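Local structure of ethanolamine utilization protein EutL (Clostridium perfringens E str. JGS1987, 4TME) at residues 47-52 with 126-131. The protein forms trimeric tiles of the ethanolamine-utilization microcompartment shell and binds ethanolamine, which probably controls opening of a transport pore. Sequence-based numbering, arbitrary orientation.
Sequences TYTALD and QCVSRT
Helix 44-57 lies over strand 122-128 and the turn after it, and segment 47-52 meets segment 126-131 through two side chains about one helical turn apart. Tyr-48 faces elsewhere: its side chain packs on Val-83 and Ala-65 of the helix's own sheet, OH bonds to Ser-67 OG, and the residue touches a bound ethanolamine. Thr-49 makes the apolar half of the contact. Its chi1 of -54° lays OG1 beside its own backbone N, where it bonds back to Asp-45 O, one turn earlier, and also to Tyr-124 OH. That leaves CG2 anti to the backbone N and reaching the strand, 4.2 Å from Val-128 CG2 and, more loosely, 4.4 Å from Gln-126 CG. The Thr-49 and Val-128 side chains pass alongside one another, pointing opposite ways, and meet methyl to methyl. Ala-50 turns to helix 92-106, Leu-51 to the helix's own sheet. Asp-52 comes next on the contact face, its CG anti to the backbone N (chi1 -174°). This places the carboxylate beside the loop just beyond the strand: OD2 sits 3.7 Å from Thr-131 CA and 4.3 Å from Val-128 CG1, and accepts a hydrogen bond from Gly-132 N. OD1 takes Leu-135 N, with a weaker bond from Tyr-134 N, so this buried acid is gripped by backbone amides at the start of helix 133-139, whose N-terminal dipole would probably favour its charged form. Thr-131 is itself tied to the neighbouring strand, OG1 bonding to Glu-145 O. Over residues 47-52 and 126-128 the axes run 15° from parallel, 11.2 Å apart at closest approach, joining a helix of the first BMC domain to the six-stranded sheet that continues into the second, an interface of the tandem-BMC fold of EutL.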
ATOM      1  N   THR C  47      12.839   8.290 -11.904  1.00 20.58           N
ATOM      2  CA  THR C  47      13.035   7.109 -12.736  1.00 21.02           C
ATOM      3  C   THR C  47      12.025   7.040 -13.872  1.00 20.56           C
ATOM      4  O   THR C  47      12.380   6.708 -14.994  1.00 20.18           O
ATOM      5  CB  THR C  47      12.989   5.838 -11.880  1.00 21.17           C
ATOM      6  OG1 THR C  47      14.064   5.915 -10.941  1.00 22.10           O
ATOM      7  CG2 THR C  47      13.172   4.571 -12.727  1.00 21.52           C
ATOM      8  N   TYR C  48      10.770   7.391 -13.612  1.00 19.96           N
ATOM      9  CA  TYR C  48       9.767   7.393 -14.680  1.00 20.01           C
ATOM     10  C   TYR C  48      10.136   8.399 -15.783  1.00 20.09           C
ATOM     11  O   TYR C  48       9.938   8.139 -16.989  1.00 21.41           O
ATOM     12  CB  TYR C  48       8.382   7.732 -14.106  1.00 20.61           C
ATOM     13  CG  TYR C  48       7.855   6.683 -13.141  1.00 20.93           C
ATOM     14  CD1 TYR C  48       8.079   5.324 -13.362  1.00 20.79           C
ATOM     15  CD2 TYR C  48       7.192   7.058 -11.988  1.00 20.69           C
ATOM     16  CE1 TYR C  48       7.607   4.361 -12.453  1.00 22.26           C
ATOM     17  CE2 TYR C  48       6.711   6.116 -11.082  1.00 20.91           C
ATOM     18  CZ  TYR C  48       6.913   4.761 -11.337  1.00 22.44           C
ATOM     19  OH  TYR C  48       6.441   3.800 -10.463  1.00 24.21           O
ATOM     20  N   THR C  49      10.669   9.551 -15.375  1.00 19.63           N
ATOM     21  CA  THR C  49      11.092  10.565 -16.329  1.00 20.60           C
ATOM     22  C   THR C  49      12.288  10.039 -17.138  1.00 20.94           C
ATOM     23  O   THR C  49      12.395  10.286 -18.357  1.00 22.70           O
ATOM     24  CB  THR C  49      11.468  11.895 -15.615  1.00 24.15           C
ATOM     25  OG1 THR C  49      10.375  12.309 -14.788  1.00 24.98           O
ATOM     26  CG2 THR C  49      11.757  13.012 -16.610  1.00 24.97           C
ATOM     27  N   ALA C  50      13.194   9.341 -16.450  1.00 20.82           N
ATOM     28  CA  ALA C  50      14.370   8.757 -17.101  1.00 21.63           C
ATOM     29  C   ALA C  50      14.008   7.663 -18.103  1.00 21.61           C
ATOM     30  O   ALA C  50      14.632   7.565 -19.178  1.00 23.62           O
ATOM     31  CB  ALA C  50      15.315   8.220 -16.057  1.00 22.16           C
ATOM     32  N   LEU C  51      13.037   6.823 -17.753  1.00 20.90           N
ATOM     33  CA  LEU C  51      12.561   5.776 -18.655  1.00 21.30           C
ATOM     34  C   LEU C  51      11.930   6.382 -19.906  1.00 22.90           C
ATOM     35  O   LEU C  51      12.094   5.870 -21.017  1.00 23.68           O
ATOM     36  CB  LEU C  51      11.541   4.878 -17.935  1.00 21.37           C
ATOM     37  CG  LEU C  51      12.150   3.987 -16.841  1.00 22.11           C
ATOM     38  CD1 LEU C  51      11.047   3.438 -15.928  1.00 23.25           C
ATOM     39  CD2 LEU C  51      12.969   2.864 -17.472  1.00 23.05           C
ATOM     40  N   ASP C  52      11.203   7.479 -19.741  1.00 22.27           N
ATOM     41  CA  ASP C  52      10.688   8.197 -20.898  1.00 23.15           C
ATOM     42  C   ASP C  52      11.826   8.712 -21.781  1.00 25.12           C
ATOM     43  O   ASP C  52      11.780   8.604 -23.009  1.00 25.17           O
ATOM     44  CB  ASP C  52       9.778   9.346 -20.442  1.00 24.10           C
ATOM     45  CG  ASP C  52       9.100  10.028 -21.607  1.00 25.21           C
ATOM     46  OD1 ASP C  52       8.323   9.338 -22.295  1.00 25.85           O
ATOM     47  OD2 ASP C  52       9.319  11.237 -21.827  1.00 26.03           O
ATOM     48  N   GLN C 126       9.018  19.233 -12.618  1.00 26.26           N
ATOM     49  CA  GLN C 126       9.916  18.978 -13.736  1.00 28.03           C
ATOM     50  C   GLN C 126       9.207  19.327 -15.026  1.00 28.05           C
ATOM     51  O   GLN C 126       8.117  18.831 -15.308  1.00 27.88           O
ATOM     52  CB  GLN C 126      10.355  17.512 -13.733  1.00 29.30           C
ATOM     53  CG  GLN C 126      11.257  17.089 -14.903  1.00 33.55           C
ATOM     54  CD  GLN C 126      12.668  17.648 -14.827  1.00 39.28           C
ATOM     55  OE1 GLN C 126      13.098  18.181 -13.799  1.00 39.45           O
ATOM     56  NE2 GLN C 126      13.399  17.536 -15.932  1.00 43.33           N
ATOM     57  N   CYS C 127       9.828  20.192 -15.810  1.00 28.70           N
ATOM     58  CA  CYS C 127       9.308  20.503 -17.114  1.00 32.94           C
ATOM     59  C   CYS C 127       9.928  19.501 -18.082  1.00 32.49           C
ATOM     60  O   CYS C 127      11.138  19.510 -18.291  1.00 34.90           O
ATOM     61  CB  CYS C 127       9.637  21.937 -17.502  1.00 39.01           C
ATOM     62  SG  CYS C 127       8.896  22.425 -19.070  1.00 46.45           S
ATOM     63  N   VAL C 128       9.105  18.616 -18.618  1.00 29.56           N
ATOM     64  CA  VAL C 128       9.534  17.658 -19.635  1.00 29.33           C
ATOM     65  C   VAL C 128       9.285  18.366 -20.954  1.00 31.21           C
ATOM     66  O   VAL C 128       8.149  18.464 -21.409  1.00 31.77           O
ATOM     67  CB  VAL C 128       8.768  16.332 -19.549  1.00 29.50           C
ATOM     68  CG1 VAL C 128       9.209  15.367 -20.660  1.00 31.38           C
ATOM     69  CG2 VAL C 128       8.938  15.693 -18.179  1.00 28.80           C
ATOM     70  N   SER C 129      10.332  18.904 -21.556  1.00 31.86           N
ATOM     71  CA  SER C 129      10.115  19.799 -22.679  1.00 34.11           C
ATOM     72  C   SER C 129       9.782  19.021 -23.954  1.00 31.99           C
ATOM     73  O   SER C 129       9.152  19.568 -24.856  1.00 33.68           O
ATOM     74  CB  SER C 129      11.331  20.697 -22.888  1.00 39.57           C
ATOM     75  OG  SER C 129      12.452  19.929 -23.241  1.00 43.92           O
ATOM     76  N   ARG C 130      10.162  17.740 -23.999  1.00 30.35           N
ATOM     77  CA  ARG C 130       9.894  16.904 -25.162  1.00 30.85           C
ATOM     78  C   ARG C 130       9.617  15.452 -24.754  1.00 30.22           C
ATOM     79  O   ARG C 130      10.551  14.655 -24.558  1.00 30.37           O
ATOM     80  CB  ARG C 130      11.084  16.994 -26.112  1.00 34.42           C
ATOM     81  CG  ARG C 130      10.873  16.362 -27.466  1.00 39.54           C
ATOM     82  CD  ARG C 130      12.102  16.581 -28.349  1.00 45.61           C
ATOM     83  NE  ARG C 130      11.842  16.194 -29.729  1.00 50.82           N
ATOM     84  CZ  ARG C 130      12.720  16.305 -30.719  1.00 54.83           C
ATOM     85  NH1 ARG C 130      13.939  16.784 -30.491  1.00 53.99           N
ATOM     86  NH2 ARG C 130      12.380  15.928 -31.942  1.00 58.65           N
ATOM     87  N   THR C 131       8.343  15.089 -24.626  1.00 28.94           N
ATOM     88  CA  THR C 131       8.002  13.749 -24.138  1.00 27.00           C
ATOM     89  C   THR C 131       8.431  12.661 -25.136  1.00 26.53           C
ATOM     90  O   THR C 131       8.420  12.879 -26.345  1.00 28.55           O
ATOM     91  CB  THR C 131       6.497  13.562 -23.884  1.00 27.81           C
ATOM     92  OG1 THR C 131       5.750  13.976 -25.031  1.00 28.90           O
ATOM     93  CG2 THR C 131       6.034  14.349 -22.643  1.00 29.55           C
TER